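Local coordinates for protein PfhB2 (Pasteurella multocida, PDB 6U8T) that is the YopT-like domain of a toxin and probably acts as a cysteine protease of the papain-like clan CA, at residues 28-31 with 32-36; 99-102 with 103-107; 192-195 with 196-200. The protein carries 1 engineered substitution. All coordinates share one frame; numbering follows the deposited sequence.

How the contacts relate
All three contacts are local: contacts 1 and 3 lie within a helix, contact 2 runs over a helix's C-terminal end, and all fall in a single Yersinia/Haemophilus virulence surface antigen family region. Contact 1 lies on the long helix 20-51, its centre about 7 Å from the centre of the chain. Contact 2, at the end of helix 91-104, and contact 3, on helix 187-201, sit on opposite sides of that centre, their own centres about 41 Å apart and nearest atoms about 26 Å. Contact 1 is about 23 Å from each, centre to centre, without touching either. Each meets the second subunit.

Contact 1. Residues 28-31 with 32-36; sequences VKHV and DTQHG
Gln34 lies one helical turn beyond His30, and the two side chains run beside each other in the same direction. The CB of Gln34 starts close to the backbone, 3.3 Å from His30 O, the same oxygen that accepts the Gln34 N-H. Its CG points away from the backbone N, and the chain then bends at CG (chi2 61°), which turns OE1, rather than the amide as a whole, toward the imidazole. At the tip, Gln34 OE1 stands 3.8 Å from His30 CE1, the ring and amide planes 24° apart and OE1 at an oblique position to the ring, without a direct bond. A water ties this amide oxygen to the backbone: it donates to Gln34 OE1 at 2.7 Å and, weakly, to His30 O. Glutamine suits this partly exposed place because its long arm can reach a bridging water while its aliphatic part stays close to the helix.

Thr33 turns its hydroxyl back toward the preceding turn, with OG1 beside its own backbone N (chi1 -69°) and 3.1 Å from Lys29 O, which also accepts the Thr33 N-H at 2.9 Å. Asp32 N bonds to Val28 O at 2.9 Å, and His35 N closes the next turn on Val31 O at 3.1 Å.

The second subunit packs against this helix: its Ile27 meets His30, its Lys20 meets Gln34 and its Gly159 meets Val31. His35 meets Phe85 of its own chain edge-to-face. Successive i to i+4 backbone bonds are typical of a regular alpha-helix, here the long helix 20-51, with a water-mediated side-chain-to-backbone link one turn apart on the side facing the second subunit.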
# COMPACT_ATOMS: atom_id res chain seq x y z
N VAL C 28 -2.06 -8.62 2.75
CA VAL C 28 -0.89 -8.50 1.84
C VAL C 28 -0.98 -9.60 0.76
O VAL C 28 -0.80 -9.28 -0.42
CB VAL C 28 0.44 -8.56 2.62
CG1 VAL C 28 1.63 -8.81 1.70
CG2 VAL C 28 0.66 -7.30 3.45
N LYS C 29 -1.29 -10.83 1.15
CA LYS C 29 -1.43 -11.97 0.20
C LYS C 29 -2.53 -11.65 -0.81
O LYS C 29 -2.31 -11.87 -2.04
CB LYS C 29 -1.74 -13.26 0.98
CG LYS C 29 -1.70 -14.54 0.15
CD LYS C 29 -2.35 -15.75 0.83
CE LYS C 29 -1.63 -16.25 2.07
NZ LYS C 29 -0.48 -17.12 1.72
N HIS C 30 -3.66 -11.12 -0.33
CA HIS C 30 -4.82 -10.79 -1.17
C HIS C 30 -4.40 -9.74 -2.22
O HIS C 30 -4.55 -10.00 -3.41
CB HIS C 30 -6.00 -10.32 -0.32
CG HIS C 30 -7.14 -9.87 -1.17
ND1 HIS C 30 -8.12 -10.71 -1.62
CD2 HIS C 30 -7.39 -8.66 -1.72
CE1 HIS C 30 -8.96 -10.03 -2.39
NE2 HIS C 30 -8.52 -8.77 -2.50
N VAL C 31 -3.86 -8.61 -1.77
CA VAL C 31 -3.48 -7.46 -2.63
C VAL C 31 -2.41 -7.90 -3.64
O VAL C 31 -2.48 -7.50 -4.80
CB VAL C 31 -3.00 -6.28 -1.76
CG1 VAL C 31 -2.36 -5.22 -2.61
CG2 VAL C 31 -4.14 -5.68 -0.96
N ASP C 32 -1.45 -8.73 -3.22
CA ASP C 32 -0.42 -9.29 -4.15
C ASP C 32 -1.12 -10.16 -5.21
O ASP C 32 -0.85 -9.94 -6.40
CB ASP C 32 0.63 -10.08 -3.37
CG ASP C 32 1.91 -10.30 -4.16
OD1 ASP C 32 2.48 -9.32 -4.67
OD2 ASP C 32 2.32 -11.45 -4.28
N THR C 33 -1.97 -11.11 -4.81
CA THR C 33 -2.65 -12.04 -5.75
C THR C 33 -3.50 -11.21 -6.73
O THR C 33 -3.59 -11.57 -7.91
CB THR C 33 -3.53 -13.05 -5.00
OG1 THR C 33 -2.67 -13.93 -4.29
CG2 THR C 33 -4.39 -13.89 -5.92
N GLN C 34 -4.19 -10.20 -6.21
CA GLN C 34 -5.15 -9.36 -6.95
C GLN C 34 -4.40 -8.50 -7.99
O GLN C 34 -4.97 -8.20 -9.05
CB GLN C 34 -5.98 -8.55 -5.96
CG GLN C 34 -7.33 -8.15 -6.53
CD GLN C 34 -8.17 -9.36 -6.89
OE1 GLN C 34 -8.24 -10.32 -6.15
NE2 GLN C 34 -8.84 -9.29 -8.02
N HIS C 35 -3.14 -8.20 -7.76
CA HIS C 35 -2.26 -7.58 -8.78
C HIS C 35 -2.12 -8.54 -9.97
O HIS C 35 -2.30 -8.11 -11.12
CB HIS C 35 -0.93 -7.11 -8.17
CG HIS C 35 -0.05 -6.45 -9.18
ND1 HIS C 35 1.31 -6.64 -9.20
CD2 HIS C 35 -0.34 -5.68 -10.26
CE1 HIS C 35 1.84 -5.97 -10.20
NE2 HIS C 35 0.85 -5.37 -10.87
N GLY C 36 -1.82 -9.80 -9.69
CA GLY C 36 -1.78 -10.89 -10.69
C GLY C 36 -3.04 -10.92 -11.56
O GLY C 36 -2.92 -10.99 -12.82
O HOH W 1 -6.69 -12.20 -4.96

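Contact 2. Residues 99-102 with 103-107; sequences DNWL and QEQGV
Gln105 packs over one face of the Trp101 indole. Its CG makes a CH-pi contact almost directly above the six-membered ring, 3.5 Å from the centroid. A bend in the glutamine chain (chi2 -55°) then lays the amide over the indole, the two planes stacked only 16° apart. Glutamine fits here because both its methylenes and its flat amide can lie on an aromatic face.

Among the polar contacts, that amide also turns back to the helix, Gln105 NE2 donating a weak bond to Trp101 O at 3.5 Å. One turn apart on the same helix, Asp99 and Gln103 bring OD2 of the first and NE2 of the second to 2.7 Å, their planes steeply inclined. The same carboxylate oxygen makes salt bridges with Arg120 and Lys96, which would probably favour its charged form.

The backbone ends the helix in a Schellman motif. Gly106 N donates to Gln103 O at 2.8 Å, and Val107 N reaches back to Leu102 O at 2.9 Å. Gly106 takes a positive phi of 93°, readily available to a residue without a side chain. The apolar pair usual in this motif is present too: Leu102 CD2 meets Val107 CG2 at 4.0 Å.

Around it, Trp101 rests on Ala43 and Ala47 of helix 20-51 and its ring meets His44, while Val107 also touches Ala47. Tyr219 of the second subunit packs on Leu102 and Val107, and Arg120 comes from strand 117-127, placing this helix end between the long helix, a strand and the neighbouring subunit.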
# COMPACT_ATOMS: atom_id res chain seq x y z
N ASP C 99 4.16 -9.03 -21.49
CA ASP C 99 4.52 -8.48 -22.81
C ASP C 99 4.66 -9.61 -23.82
O ASP C 99 4.20 -9.42 -24.95
CB ASP C 99 5.80 -7.65 -22.73
CG ASP C 99 6.09 -6.94 -24.03
OD1 ASP C 99 5.33 -6.03 -24.35
OD2 ASP C 99 7.06 -7.33 -24.71
N ASN C 100 5.31 -10.72 -23.45
CA ASN C 100 5.49 -11.88 -24.36
C ASN C 100 4.11 -12.47 -24.70
O ASN C 100 3.87 -12.79 -25.89
CB ASN C 100 6.38 -12.97 -23.77
CG ASN C 100 7.84 -12.57 -23.68
OD1 ASN C 100 8.48 -12.87 -22.69
ND2 ASN C 100 8.38 -11.92 -24.70
N TRP C 101 3.24 -12.60 -23.70
CA TRP C 101 1.86 -13.11 -23.88
C TRP C 101 1.10 -12.21 -24.86
O TRP C 101 0.47 -12.75 -25.79
CB TRP C 101 1.12 -13.22 -22.54
CG TRP C 101 -0.22 -13.87 -22.66
CD1 TRP C 101 -0.48 -15.21 -22.61
CD2 TRP C 101 -1.48 -13.22 -22.91
NE1 TRP C 101 -1.81 -15.44 -22.81
CE2 TRP C 101 -2.46 -14.23 -22.98
CE3 TRP C 101 -1.88 -11.89 -23.08
CZ2 TRP C 101 -3.81 -13.96 -23.15
CZ3 TRP C 101 -3.21 -11.62 -23.28
CH2 TRP C 101 -4.16 -12.65 -23.33
N LEU C 102 1.20 -10.90 -24.69
CA LEU C 102 0.49 -9.91 -25.54
C LEU C 102 0.96 -10.04 -26.99
O LEU C 102 0.11 -10.01 -27.89
CB LEU C 102 0.68 -8.50 -24.98
CG LEU C 102 -0.21 -8.17 -23.79
CD1 LEU C 102 0.25 -6.90 -23.10
CD2 LEU C 102 -1.67 -8.05 -24.20
N GLN C 103 2.26 -10.27 -27.23
CA GLN C 103 2.81 -10.39 -28.60
C GLN C 103 2.36 -11.72 -29.21
O GLN C 103 1.93 -11.72 -30.38
CB GLN C 103 4.31 -10.16 -28.59
CG GLN C 103 4.66 -8.68 -28.42
CD GLN C 103 6.14 -8.42 -28.40
OE1 GLN C 103 6.84 -8.55 -29.40
NE2 GLN C 103 6.65 -8.01 -27.25
N GLU C 104 2.38 -12.80 -28.42
CA GLU C 104 1.80 -14.12 -28.79
C GLU C 104 0.34 -13.97 -29.26
O GLU C 104 -0.06 -14.71 -30.13
CB GLU C 104 1.94 -15.08 -27.63
CG GLU C 104 3.32 -15.65 -27.54
CD GLU C 104 3.55 -16.67 -26.45
OE1 GLU C 104 2.70 -16.74 -25.53
OE2 GLU C 104 4.57 -17.38 -26.54
N GLN C 105 -0.43 -13.05 -28.71
CA GLN C 105 -1.86 -12.87 -29.08
C GLN C 105 -1.98 -11.87 -30.24
O GLN C 105 -3.11 -11.57 -30.60
CB GLN C 105 -2.70 -12.31 -27.94
CG GLN C 105 -2.55 -13.05 -26.62
CD GLN C 105 -2.82 -14.52 -26.72
OE1 GLN C 105 -3.88 -14.94 -27.16
NE2 GLN C 105 -1.86 -15.32 -26.27
N GLY C 106 -0.86 -11.36 -30.76
CA GLY C 106 -0.89 -10.50 -31.95
C GLY C 106 -0.95 -9.02 -31.59
O GLY C 106 -1.08 -8.23 -32.53
N VAL C 107 -0.79 -8.66 -30.31
CA VAL C 107 -0.74 -7.24 -29.86
C VAL C 107 0.67 -6.71 -30.10
O VAL C 107 1.64 -7.41 -29.74
CB VAL C 107 -1.12 -7.09 -28.37
CG1 VAL C 107 -1.07 -5.64 -27.94
CG2 VAL C 107 -2.49 -7.69 -28.07

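Contact 3. Residues 192-195 with 196-200; sequences SWLK and EAFWE
Trp193 and Phe198 meet through a CH-pi contact and an aromatic pair. Phe198 CB sits over the face of the indole, 3.6 Å from the centroid of its six-membered ring. The phenyl ring follows at the rim: the planes are only 25° from parallel, but the centroids are 4.8 Å apart and the pair is so strongly offset that little of one ring lies over the other. With CG anti to its N (chi1 -173°), Phe198 brings CD1 to 3.5 Å from Trp193 CH2. Phe174 meets the Phe198 ring edge-to-face, and Met182 packs on both Trp193 and Phe198.

Aliphatic groups complete the packing. Ala197 places its methyl CB 3.9 Å from Trp193 CD1, a small residue suited to lying close beside the indole. Leu194 CD1 approaches Phe198 CD2 at 3.7 Å, so the phenylalanine has an aromatic and a branched aliphatic neighbour from the preceding turn.

The backbone bonds are unusual because the helix widens into a pi-type turn. Trp193 O accepts two of them: Phe198 N, five residues on, at 2.9 Å and nearly straight (170° at the hydrogen), and Ala197 N at 3.0 Å, from above the carbonyl plane. Leu194 O again binds five residues ahead, to Trp199 N at 2.9 Å.

Polar ends reach beyond the helix. Glu196 OE1 bonds to Tyr8 OH, while Lys195 NZ bonds to Ser133 OG and Trp199 NE1 to Ser128 O, both of the second subunit.

The chemistry implies a division of labour: Trp193, Ala197 and Phe198 pack against helix 4-7 and strand 180-184 of their own chain, two bonds to Trp193 O and one to Leu194 O hold the widened turn, and Leu194, Lys195 and Trp199, with its indole N-H, face the second subunit.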
# COMPACT_ATOMS: atom_id res chain seq x y z
N SER C 192 19.59 -8.67 15.70
CA SER C 192 19.61 -9.87 14.83
C SER C 192 18.19 -10.36 14.59
O SER C 192 17.85 -10.59 13.45
CB SER C 192 20.47 -10.94 15.39
OG SER C 192 21.73 -10.38 15.66
N TRP C 193 17.39 -10.51 15.65
CA TRP C 193 15.98 -10.97 15.59
C TRP C 193 15.16 -10.04 14.71
O TRP C 193 14.43 -10.56 13.87
CB TRP C 193 15.37 -11.05 16.98
CG TRP C 193 13.91 -11.32 16.94
CD1 TRP C 193 13.29 -12.52 16.77
CD2 TRP C 193 12.86 -10.34 17.03
NE1 TRP C 193 11.93 -12.37 16.80
CE2 TRP C 193 11.64 -11.04 16.96
CE3 TRP C 193 12.83 -8.96 17.20
CZ2 TRP C 193 10.41 -10.40 17.06
CZ3 TRP C 193 11.62 -8.32 17.27
CH2 TRP C 193 10.43 -9.03 17.20
N LEU C 194 15.27 -8.73 14.89
CA LEU C 194 14.49 -7.73 14.14
C LEU C 194 14.86 -7.84 12.65
O LEU C 194 13.91 -7.93 11.83
CB LEU C 194 14.78 -6.32 14.67
CG LEU C 194 13.75 -5.27 14.27
CD1 LEU C 194 12.43 -5.50 15.00
CD2 LEU C 194 14.24 -3.86 14.53
N LYS C 195 16.15 -7.90 12.33
CA LYS C 195 16.65 -7.88 10.93
C LYS C 195 16.46 -9.25 10.26
O LYS C 195 16.10 -9.27 9.10
CB LYS C 195 18.12 -7.46 10.90
CG LYS C 195 18.39 -6.06 11.44
CD LYS C 195 19.80 -5.57 11.21
CE LYS C 195 19.90 -4.06 11.27
NZ LYS C 195 21.30 -3.60 11.17
N GLU C 196 16.71 -10.35 10.97
CA GLU C 196 16.83 -11.70 10.34
C GLU C 196 15.50 -12.46 10.42
O GLU C 196 15.33 -13.33 9.57
CB GLU C 196 17.94 -12.52 10.97
CG GLU C 196 19.34 -11.99 10.72
CD GLU C 196 20.41 -12.68 11.57
OE1 GLU C 196 20.13 -13.75 12.14
OE2 GLU C 196 21.53 -12.12 11.71
N ALA C 197 14.62 -12.15 11.37
CA ALA C 197 13.40 -12.93 11.65
C ALA C 197 12.15 -12.06 11.52
O ALA C 197 11.35 -12.32 10.62
CB ALA C 197 13.50 -13.57 13.01
N PHE C 198 12.01 -11.03 12.36
CA PHE C 198 10.76 -10.23 12.48
C PHE C 198 10.45 -9.51 11.17
O PHE C 198 9.28 -9.54 10.74
CB PHE C 198 10.84 -9.22 13.62
CG PHE C 198 9.54 -8.52 13.90
CD1 PHE C 198 8.45 -9.23 14.38
CD2 PHE C 198 9.39 -7.16 13.65
CE1 PHE C 198 7.24 -8.59 14.62
CE2 PHE C 198 8.18 -6.54 13.88
CZ PHE C 198 7.11 -7.25 14.38
N TRP C 199 11.43 -8.85 10.57
CA TRP C 199 11.17 -7.87 9.48
C TRP C 199 10.43 -8.56 8.33
O TRP C 199 9.40 -8.03 7.93
CB TRP C 199 12.48 -7.22 9.04
CG TRP C 199 12.26 -6.07 8.14
CD1 TRP C 199 12.79 -5.92 6.90
CD2 TRP C 199 11.45 -4.91 8.38
NE1 TRP C 199 12.37 -4.74 6.34
CE2 TRP C 199 11.55 -4.09 7.23
CE3 TRP C 199 10.69 -4.46 9.46
CZ2 TRP C 199 10.87 -2.87 7.12
CZ3 TRP C 199 10.03 -3.24 9.35
CH2 TRP C 199 10.12 -2.47 8.20
N GLU C 200 10.90 -9.73 7.88
CA GLU C 200 10.24 -10.53 6.82
C GLU C 200 8.95 -11.17 7.35
O GLU C 200 7.92 -10.98 6.72
CB GLU C 200 11.18 -11.60 6.26
CG GLU C 200 12.01 -11.09 5.10
CD GLU C 200 12.51 -12.16 4.14
OE1 GLU C 200 13.03 -13.19 4.64
OE2 GLU C 200 12.36 -11.97 2.90